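Local coordinates for N-terminal acetyltransferase-like protein (PDB 5NNP) that probably serves as the helical-repeat auxiliary subunit of an N-terminal acetyltransferase complex, at residues A346-N355 against G367-L378. Residues are numbered along the deposited sequence; the frame is centred on the assembly and turned at random.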
loop_
_atom_site.group_PDB
_atom_site.type_symbol
_atom_site.label_atom_id
_atom_site.label_comp_id
_atom_site.label_asym_id
_atom_site.label_seq_id
_atom_site.Cartn_x
_atom_site.Cartn_y
_atom_site.Cartn_z
ATOM N N ALA A 346 -32.481 19.105 5.633
ATOM C CA ALA A 346 -32.824 18.409 4.401
ATOM C C ALA A 346 -34.336 18.409 4.196
ATOM O O ALA A 346 -34.833 18.710 3.114
ATOM C CB ALA A 346 -32.296 16.987 4.421
ATOM N N GLU A 347 -35.060 18.055 5.245
ATOM C CA GLU A 347 -36.506 18.059 5.210
ATOM C C GLU A 347 -37.007 19.464 4.889
ATOM O O GLU A 347 -37.987 19.646 4.160
ATOM C CB GLU A 347 -37.066 17.573 6.546
ATOM C CG GLU A 347 -38.488 17.063 6.451
ATOM C CD GLU A 347 -38.563 15.672 5.862
ATOM O OE1 GLU A 347 -37.738 14.828 6.260
ATOM O OE2 GLU A 347 -39.441 15.426 5.003
ATOM N N GLU A 348 -36.304 20.453 5.428
ATOM C CA GLU A 348 -36.640 21.857 5.253
ATOM C C GLU A 348 -36.465 22.277 3.797
ATOM O O GLU A 348 -37.280 23.015 3.248
ATOM C CB GLU A 348 -35.763 22.706 6.163
ATOM C CG GLU A 348 -36.385 23.958 6.683
ATOM C CD GLU A 348 -35.437 24.705 7.613
ATOM O OE1 GLU A 348 -34.534 25.406 7.103
ATOM O OE2 GLU A 348 -35.570 24.581 8.852
ATOM N N TYR A 349 -35.386 21.804 3.186
ATOM C CA TYR A 349 -35.076 22.097 1.793
ATOM C C TYR A 349 -36.096 21.436 0.861
ATOM O O TYR A 349 -36.594 22.055 -0.081
ATOM C CB TYR A 349 -33.657 21.623 1.476
ATOM C CG TYR A 349 -33.281 21.689 0.017
ATOM C CD1 TYR A 349 -33.635 20.668 -0.862
ATOM C CD2 TYR A 349 -32.559 22.767 -0.485
ATOM C CE1 TYR A 349 -33.300 20.734 -2.195
ATOM C CE2 TYR A 349 -32.213 22.839 -1.826
ATOM C CZ TYR A 349 -32.588 21.819 -2.671
ATOM O OH TYR A 349 -32.243 21.886 -3.997
ATOM N N LEU A 350 -36.382 20.167 1.137
ATOM C CA LEU A 350 -37.425 19.401 0.468
ATOM C C LEU A 350 -38.747 20.158 0.401
ATOM O O LEU A 350 -39.415 20.216 -0.633
ATOM C CB LEU A 350 -37.639 18.097 1.209
ATOM C CG LEU A 350 -38.190 16.943 0.404
ATOM C CD1 LEU A 350 -37.204 16.620 -0.698
ATOM C CD2 LEU A 350 -38.352 15.765 1.329
ATOM N N ASN A 351 -39.133 20.735 1.529
ATOM C CA ASN A 351 -40.381 21.454 1.585
ATOM C C ASN A 351 -40.311 22.748 0.782
ATOM O O ASN A 351 -41.303 23.154 0.164
ATOM C CB ASN A 351 -40.762 21.744 3.032
ATOM C CG ASN A 351 -41.711 22.903 3.149
ATOM O OD1 ASN A 351 -42.891 22.794 2.806
ATOM N ND2 ASN A 351 -41.205 24.032 3.627
ATOM N N GLU A 352 -39.136 23.385 0.778
ATOM C CA GLU A 352 -38.949 24.670 0.100
ATOM C C GLU A 352 -38.696 24.533 -1.399
ATOM O O GLU A 352 -38.647 25.530 -2.112
ATOM C CB GLU A 352 -37.792 25.441 0.737
ATOM C CG GLU A 352 -38.033 25.842 2.184
ATOM C CD GLU A 352 -36.776 26.290 2.901
ATOM O OE1 GLU A 352 -36.899 26.729 4.065
ATOM O OE2 GLU A 352 -35.670 26.204 2.314
ATOM N N TYR A 353 -38.553 23.299 -1.877
ATOM C CA TYR A 353 -38.113 23.058 -3.244
ATOM C C TYR A 353 -39.174 23.386 -4.280
ATOM O O TYR A 353 -40.344 23.024 -4.137
ATOM C CB TYR A 353 -37.673 21.605 -3.436
ATOM C CG TYR A 353 -37.015 21.388 -4.786
ATOM C CD1 TYR A 353 -35.743 21.909 -5.048
ATOM C CD2 TYR A 353 -37.662 20.688 -5.805
ATOM C CE1 TYR A 353 -35.128 21.738 -6.282
ATOM C CE2 TYR A 353 -37.053 20.505 -7.048
ATOM C CZ TYR A 353 -35.783 21.036 -7.280
ATOM O OH TYR A 353 -35.151 20.873 -8.501
ATOM N N VAL A 354 -38.749 24.078 -5.331
ATOM C CA VAL A 354 -39.594 24.292 -6.491
ATOM C C VAL A 354 -38.844 23.856 -7.725
ATOM O O VAL A 354 -37.624 24.006 -7.801
ATOM C CB VAL A 354 -40.011 25.735 -6.639
ATOM C CG1 VAL A 354 -40.719 25.920 -7.975
ATOM C CG2 VAL A 354 -40.921 26.135 -5.487
ATOM N N ASN A 355 -39.576 23.279 -8.670
ATOM C CA ASN A 355 -38.982 22.700 -9.860
ATOM C C ASN A 355 -38.220 23.740 -10.660
ATOM O O ASN A 355 -38.813 24.607 -11.321
ATOM C CB ASN A 355 -40.055 22.057 -10.734
ATOM C CG ASN A 355 -39.504 21.553 -12.052
ATOM O OD1 ASN A 355 -40.062 21.823 -13.112
ATOM N ND2 ASN A 355 -38.406 20.804 -11.989
ATOM N N GLY A 367 -33.359 19.017 -13.484
ATOM C CA GLY A 367 -34.570 19.825 -13.463
ATOM C C GLY A 367 -35.279 19.679 -12.130
ATOM O O GLY A 367 -35.691 20.654 -11.500
ATOM N N SER A 368 -35.417 18.434 -11.699
ATOM C CA SER A 368 -35.889 18.138 -10.361
ATOM C C SER A 368 -34.766 17.491 -9.548
ATOM O O SER A 368 -35.024 16.773 -8.586
ATOM C CB SER A 368 -37.101 17.219 -10.421
ATOM O OG SER A 368 -36.812 16.103 -11.247
ATOM N N LYS A 369 -33.520 17.751 -9.932
ATOM C CA LYS A 369 -32.395 17.060 -9.300
ATOM C C LYS A 369 -32.239 17.426 -7.830
ATOM O O LYS A 369 -31.907 16.563 -7.032
ATOM C CB LYS A 369 -31.081 17.323 -10.046
ATOM C CG LYS A 369 -30.689 18.774 -10.208
ATOM C CD LYS A 369 -29.270 18.898 -10.749
ATOM C CE LYS A 369 -29.061 20.180 -11.535
ATOM N NZ LYS A 369 -29.774 20.145 -12.861
ATOM N N GLY A 370 -32.486 18.690 -7.482
ATOM C CA GLY A 370 -32.495 19.127 -6.100
ATOM C C GLY A 370 -33.376 18.263 -5.212
ATOM O O GLY A 370 -32.947 17.835 -4.138
ATOM N N LYS A 371 -34.598 17.989 -5.661
ATOM C CA LYS A 371 -35.546 17.211 -4.868
ATOM C C LYS A 371 -35.106 15.764 -4.712
ATOM O O LYS A 371 -35.241 15.175 -3.640
ATOM C CB LYS A 371 -36.943 17.245 -5.492
ATOM C CG LYS A 371 -37.926 16.324 -4.793
ATOM C CD LYS A 371 -39.371 16.672 -5.130
ATOM C CE LYS A 371 -40.351 15.898 -4.247
ATOM N NZ LYS A 371 -41.770 16.288 -4.464
ATOM N N GLY A 372 -34.595 15.191 -5.797
ATOM C CA GLY A 372 -34.003 13.867 -5.739
ATOM C C GLY A 372 -32.854 13.833 -4.748
ATOM O O GLY A 372 -32.751 12.919 -3.932
ATOM N N ALA A 373 -32.008 14.859 -4.791
ATOM C CA ALA A 373 -30.798 14.886 -3.973
ATOM C C ALA A 373 -31.118 14.962 -2.470
ATOM O O ALA A 373 -30.448 14.326 -1.661
ATOM C CB ALA A 373 -29.880 16.057 -4.408
ATOM N N ALA A 374 -32.146 15.719 -2.100
ATOM C CA ALA A 374 -32.566 15.787 -0.702
ATOM C C ALA A 374 -33.241 14.493 -0.265
ATOM O O ALA A 374 -33.012 14.020 0.839
ATOM C CB ALA A 374 -33.505 16.968 -0.478
ATOM N N LEU A 375 -34.084 13.923 -1.117
ATOM C CA LEU A 375 -34.756 12.681 -0.753
ATOM C C LEU A 375 -33.707 11.583 -0.600
ATOM O O LEU A 375 -33.774 10.758 0.310
ATOM C CB LEU A 375 -35.821 12.290 -1.793
ATOM C CG LEU A 375 -37.094 13.151 -1.885
ATOM C CD1 LEU A 375 -37.924 12.731 -3.088
ATOM C CD2 LEU A 375 -37.944 13.065 -0.613
ATOM N N TYR A 376 -32.722 11.592 -1.490
ATOM C CA TYR A 376 -31.628 10.630 -1.436
ATOM C C TYR A 376 -30.759 10.810 -0.198
ATOM O O TYR A 376 -30.243 9.829 0.349
ATOM C CB TYR A 376 -30.755 10.743 -2.683
ATOM C CG TYR A 376 -29.665 9.705 -2.745
ATOM C CD1 TYR A 376 -29.970 8.354 -2.774
ATOM C CD2 TYR A 376 -28.331 10.072 -2.793
ATOM C CE1 TYR A 376 -28.976 7.399 -2.841
ATOM C CE2 TYR A 376 -27.330 9.122 -2.853
ATOM C CZ TYR A 376 -27.659 7.788 -2.878
ATOM O OH TYR A 376 -26.669 6.841 -2.942
ATOM N N TYR A 377 -30.579 12.061 0.231
ATOM C CA TYR A 377 -29.811 12.330 1.446
ATOM C C TYR A 377 -30.546 11.735 2.637
ATOM O O TYR A 377 -29.943 11.121 3.527
ATOM C CB TYR A 377 -29.589 13.828 1.673
ATOM C CG TYR A 377 -28.758 14.127 2.910
ATOM C CD1 TYR A 377 -29.330 14.132 4.186
ATOM C CD2 TYR A 377 -27.402 14.403 2.807
ATOM C CE1 TYR A 377 -28.568 14.406 5.313
ATOM C CE2 TYR A 377 -26.638 14.675 3.918
ATOM C CZ TYR A 377 -27.222 14.674 5.168
ATOM O OH TYR A 377 -26.441 14.952 6.273
ATOM N N LEU A 378 -31.855 11.935 2.654
ATOM C CA LEU A 378 -32.652 11.446 3.757
ATOM C C LEU A 378 -32.671 9.918 3.760
ATOM O O LEU A 378 -32.701 9.297 4.823
ATOM C CB LEU A 378 -34.061 12.017 3.686
ATOM C CG LEU A 378 -34.147 13.473 4.135
ATOM C CD1 LEU A 378 -35.411 14.133 3.616
ATOM C CD2 LEU A 378 -34.066 13.550 5.654
#
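The helical segments 346-352 and 369-378 run antiparallel, their axes approaching to 9.2 Å at 153°, as neighbouring helices of a TPR-like alpha solenoid within the acetyltransferase auxiliary-subunit family. Leu350 is a knob in a hole made by Lys371, Ala374, Leu375 and Leu378. Its CG is turned anti to the backbone N (chi1 -154°), which carries both methyls across to the other helix, where CD2 meets CD2 of Leu375 with the two side chains nearly perpendicular. Small residues allow the close approach: Ala374 CB lies 3.7 Å from Leu350 CD1 and also touches Tyr349, while Ala346 CB rests on the branched end of Leu378, 4.0 Å from its CG. Gly370 lets two tyrosines come down on the start of its helix, since a CB there would collide with both. Tyr349 sets its ring edge against the Gly370 carbonyl, and its OH, 3.5 Å from Gly370 CA, hydrogen-bonds Asp319 of helix 303-320. Tyr353 lays one ring face over the backbone, with Lys371 N over its centre, 3.6 Å above the plane, and Lys371 CB close to CD2. A leucine in its place would probably leave this first turn poorly covered and Gly367 O without its hydroxyl donor. That bond, Tyr353 OH to Gly367 O at 3.1 Å, arrives from 39° out of the carbonyl plane.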